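Local coordinates for putative aliphatic sulfonates-binding protein (Escherichia coli, PDB 2X26), which serves as the putative periplasmic substrate-binding component of an ABC-type transport system for aliphatic sulfonates, at residues A[138-141]-A[142-145]; A[21-24]-A[25-28]. All coordinates share one frame; numbering follows the deposited sequence.

Contact 1: residues A[138-141]-A[142-145]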
loop_
_atom_site.group_PDB
_atom_site.type_symbol
_atom_site.label_atom_id
_atom_site.label_comp_id
_atom_site.label_asym_id
_atom_site.label_seq_id
_atom_site.Cartn_x
_atom_site.Cartn_y
_atom_site.Cartn_z
ATOM N N TYR A 138 3.243 -22.215 -1.329
ATOM C CA TYR A 138 2.488 -21.113 -0.722
ATOM C C TYR A 138 2.838 -20.990 0.751
ATOM O O TYR A 138 2.493 -21.864 1.529
ATOM C CB TYR A 138 0.987 -21.341 -0.901
ATOM C CG TYR A 138 0.538 -21.422 -2.373
ATOM C CD1 TYR A 138 0.527 -20.282 -3.160
ATOM C CD2 TYR A 138 0.099 -22.647 -2.948
ATOM C CE1 TYR A 138 0.108 -20.311 -4.483
ATOM C CE2 TYR A 138 -0.312 -22.685 -4.307
ATOM C CZ TYR A 138 -0.302 -21.493 -5.052
ATOM O OH TYR A 138 -0.689 -21.422 -6.388
ATOM N N LEU A 139 3.553 -19.919 1.125
ATOM C CA LEU A 139 4.057 -19.775 2.502
ATOM C C LEU A 139 4.070 -18.319 2.924
ATOM O O LEU A 139 4.435 -17.476 2.143
ATOM C CB LEU A 139 5.494 -20.265 2.560
ATOM C CG LEU A 139 5.713 -21.764 2.240
ATOM C CD1 LEU A 139 7.201 -22.091 2.193
ATOM C CD2 LEU A 139 5.010 -22.527 3.343
ATOM N N THR A 140 3.803 -18.047 4.201
ATOM C CA THR A 140 3.913 -16.664 4.681
ATOM C C THR A 140 5.401 -16.327 4.878
ATOM O O THR A 140 6.236 -17.223 4.805
ATOM C CB THR A 140 3.104 -16.488 5.951
ATOM O OG1 THR A 140 3.653 -17.343 6.957
ATOM C CG2 THR A 140 1.615 -16.881 5.682
ATOM N N PRO A 141 5.755 -15.046 5.028
ATOM C CA PRO A 141 7.165 -14.698 4.923
ATOM C C PRO A 141 8.060 -15.430 5.935
ATOM O O PRO A 141 9.120 -15.894 5.527
ATOM C CB PRO A 141 7.181 -13.180 5.172
ATOM C CG PRO A 141 5.860 -12.736 4.680
ATOM C CD PRO A 141 4.901 -13.840 5.080
ATOM N N ALA A 142 7.638 -15.575 7.201
ATOM C CA ALA A 142 8.498 -16.268 8.184
ATOM C C ALA A 142 8.759 -17.709 7.782
ATOM O O ALA A 142 9.900 -18.172 7.870
ATOM C CB ALA A 142 7.910 -16.225 9.592
ATOM N N ASP A 143 7.704 -18.405 7.330
ATOM C CA ASP A 143 7.841 -19.800 6.887
ATOM C C ASP A 143 8.666 -19.928 5.605
ATOM O O ASP A 143 9.420 -20.916 5.422
ATOM C CB ASP A 143 6.469 -20.459 6.702
ATOM C CG ASP A 143 5.706 -20.653 8.020
ATOM O OD1 ASP A 143 6.343 -20.776 9.094
ATOM O OD2 ASP A 143 4.448 -20.678 7.966
ATOM N N ALA A 144 8.496 -18.952 4.685
ATOM C CA ALA A 144 9.238 -18.946 3.463
ATOM C C ALA A 144 10.728 -18.660 3.676
ATOM O O ALA A 144 11.567 -19.268 3.003
ATOM C CB ALA A 144 8.617 -17.934 2.473
ATOM N N ARG A 145 11.034 -17.715 4.567
ATOM C CA ARG A 145 12.410 -17.323 4.901
ATOM C C ARG A 145 13.185 -18.558 5.369
ATOM O O ARG A 145 14.315 -18.816 4.901
ATOM C CB ARG A 145 12.422 -16.231 5.977
ATOM C CG ARG A 145 13.836 -15.788 6.419
ATOM C CD ARG A 145 13.729 -14.667 7.432
ATOM N NE ARG A 145 12.941 -15.090 8.591
ATOM C CZ ARG A 145 12.087 -14.321 9.268
ATOM N NH1 ARG A 145 11.876 -13.050 8.931
ATOM N NH2 ARG A 145 11.441 -14.837 10.311
HETATM O O HOH W 1 2.913 -20.339 5.777
#
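The N-terminal cap of helix 141-149, where Thr140 meets Asp143 and Ala144, closes a strand-to-helix turn of the type II periplasmic binding protein fold. Strand 135-138, at the rim of its five-stranded mixed sheet, ends just before it. Thr140 holds the N-cap position, and its carbonyl opens the helical bonding: Ala144 N donates to Thr140 O at 2.8 Å. The next bond repeats this length, from Arg145 N to Pro141 O. Pro141, which has no backbone N-H to offer, sits at the first helical position, and its ring packs against Ile158 and Trp159 of strand 155-159.

The side chain of Thr140 makes no capping bond. Its OG1 occupies the crowded position between backbone N and carbonyl carbon (chi1 62°) and runs alongside the Asp143 carboxylate, 3.6 Å from OD2. A water does the linking instead, accepting from Thr140 N at 2.9 Å and donating to Asp143 OD2 at 2.7 Å. This resembles a capping box with a water inserted between the cap N-H and the acid three residues on. The carboxylate, held at the start of the helix, would probably be favoured by the helix dipole.

Leu139, one residue before the cap, folds back on the first turn. Its CB lies 3.9 Å from Ala144 CB, and CD1 lies loosely over Ala144 CA and Asp143 O. Ala144 is buried and also touches Trp156. Farther along, Arg145 leaves the backbone extended and then bends at chi3 (58°), which carries the guanidinium back until Ala142 CA stands about 3.9 Å above its plane, nearer the margin than the middle.

Contact 2: residues A[21-24]-A[25-28]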
loop_
_atom_site.group_PDB
_atom_site.type_symbol
_atom_site.label_atom_id
_atom_site.label_comp_id
_atom_site.label_asym_id
_atom_site.label_seq_id
_atom_site.Cartn_x
_atom_site.Cartn_y
_atom_site.Cartn_z
ATOM N N SER A 21 4.197 10.117 13.813
ATOM C CA SER A 21 5.319 10.350 14.715
ATOM C C SER A 21 5.536 11.838 14.941
ATOM O O SER A 21 5.852 12.282 16.079
ATOM C CB SER A 21 6.581 9.735 14.130
ATOM O OG SER A 21 6.501 8.328 14.194
ATOM N N HIS A 22 5.379 12.628 13.872
ATOM C CA HIS A 22 5.585 14.071 13.968
ATOM C C HIS A 22 4.358 14.839 14.405
ATOM O O HIS A 22 4.387 16.056 14.529
ATOM C CB HIS A 22 6.155 14.618 12.650
ATOM C CG HIS A 22 7.554 14.167 12.391
ATOM N ND1 HIS A 22 8.641 14.945 12.711
ATOM C CD2 HIS A 22 8.046 13.036 11.858
ATOM C CE1 HIS A 22 9.752 14.302 12.392
ATOM N NE2 HIS A 22 9.422 13.145 11.854
ATOM N N GLN A 23 3.272 14.117 14.681
ATOM C CA GLN A 23 2.010 14.716 15.108
ATOM C C GLN A 23 1.462 15.758 14.147
ATOM O O GLN A 23 0.801 16.697 14.545
ATOM C CB GLN A 23 2.086 15.254 16.567
ATOM C CG GLN A 23 2.289 14.063 17.533
ATOM C CD GLN A 23 2.179 14.435 18.991
ATOM O OE1 GLN A 23 2.005 15.588 19.323
ATOM N NE2 GLN A 23 2.269 13.440 19.873
ATOM N N LEU A 24 1.740 15.592 12.863
ATOM C CA LEU A 24 1.356 16.618 11.878
ATOM C C LEU A 24 -0.150 16.830 11.768
ATOM O O LEU A 24 -0.595 17.974 11.703
ATOM C CB LEU A 24 1.920 16.275 10.506
ATOM C CG LEU A 24 3.449 16.187 10.390
ATOM C CD1 LEU A 24 3.753 15.782 8.969
ATOM C CD2 LEU A 24 4.134 17.533 10.801
ATOM N N LEU A 25 -0.932 15.748 11.797
ATOM C CA LEU A 25 -2.392 15.883 11.682
ATOM C C LEU A 25 -3.000 16.486 12.928
ATOM O O LEU A 25 -3.906 17.293 12.853
ATOM C CB LEU A 25 -3.058 14.532 11.399
ATOM C CG LEU A 25 -2.820 13.939 10.020
ATOM C CD1 LEU A 25 -3.650 12.691 9.839
ATOM C CD2 LEU A 25 -3.118 14.904 8.857
ATOM N N GLU A 26 -2.493 16.077 14.082
ATOM C CA GLU A 26 -3.004 16.631 15.326
ATOM C C GLU A 26 -2.793 18.142 15.346
ATOM O O GLU A 26 -3.681 18.875 15.779
ATOM C CB GLU A 26 -2.358 15.941 16.526
ATOM C CG GLU A 26 -2.781 14.469 16.737
ATOM C CD GLU A 26 -1.991 13.475 15.935
ATOM O OE1 GLU A 26 -1.148 13.866 15.107
ATOM O OE2 GLU A 26 -2.212 12.264 16.144
ATOM N N LYS A 27 -1.638 18.593 14.869
ATOM C CA LYS A 27 -1.331 20.006 14.871
ATOM C C LYS A 27 -2.088 20.733 13.760
ATOM O O LYS A 27 -2.570 21.853 13.979
ATOM C CB LYS A 27 0.167 20.206 14.709
ATOM C CG LYS A 27 0.966 19.744 15.907
ATOM C CD LYS A 27 2.444 20.084 15.726
ATOM C CE LYS A 27 3.166 19.150 14.761
ATOM N NZ LYS A 27 4.363 19.763 14.059
ATOM N N ARG A 28 -2.235 20.091 12.567
ATOM C CA ARG A 28 -2.925 20.795 11.472
ATOM C C ARG A 28 -4.417 20.913 11.594
ATOM O O ARG A 28 -4.992 21.892 11.122
ATOM C CB ARG A 28 -2.631 20.196 10.127
ATOM C CG ARG A 28 -1.249 20.425 9.793
ATOM C CD ARG A 28 -0.958 19.967 8.433
ATOM N NE ARG A 28 0.465 20.097 8.277
ATOM C CZ ARG A 28 1.093 19.882 7.143
ATOM N NH1 ARG A 28 0.392 19.511 6.079
ATOM N NH2 ARG A 28 2.407 20.037 7.093
HETATM O O HOH W 2 6.689 18.342 13.554
#
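Gln23 ends helix 14-21 in a Schellman motif and N-caps helix 24-28, and the side chains of Glu26 and Lys27 lean back on this junction. Gln23 has the positive phi (56°) of the motif. Lys27 N donates to Gln23 O at 3.1 Å, and Arg28 N to Leu24 O at 2.8 Å.

The tight part is the inner side. Buried Leu25 is pressed against Leu5 and Ile7 of strand 4-9 and against strand 33-38, while Leu24 rests on Thr208 and Ala212 of helix 199-218.

At the rim, Glu26 bends at chi2 (85°), which brings OE1 back to 3.3 Å from Gln23 CA; its other oxygen, OE2, is hydrogen-bonded to Trp36 NE1. The Arg28 chain passes Leu24 O, with CG at 3.2 Å, and stays extended on its way to a salt bridge with Glu211.

The outer side is looser. Lys27 runs its methylenes past Gln23 O, then turns at chi3 (-76°) to put CE 3.3 Å from His22 O. Its NZ lies 4.0 Å from Leu24 CD2 and donates to a water at 2.8 Å.

The ammonium thus sits near the carbonyl end of helix 14-21, whose partial negative charge would probably favour it, but the water between them gives His22 O just a weak bond, whereas Glu26 and Arg28 have direct protein partners.

Contact 2 comes first along the chain and contact 1 follows it in series; their centres lie about 36 Å apart, their nearest atoms about 23 Å, and they do not touch. Each borders a different five-stranded mixed sheet. Residues 21-28 join helices 14-21 and 24-28 beside the sheet that includes strands 4-9 and 33-38, whereas residues 138-145 lead from edge strand 135-138 of the other sheet into helix 141-149. The two therefore belong to separate halves of the bilobal binding-protein fold. Each shapes a helix entry on its own lobe, and in proteins of this fold the ligand usually binds between the lobes.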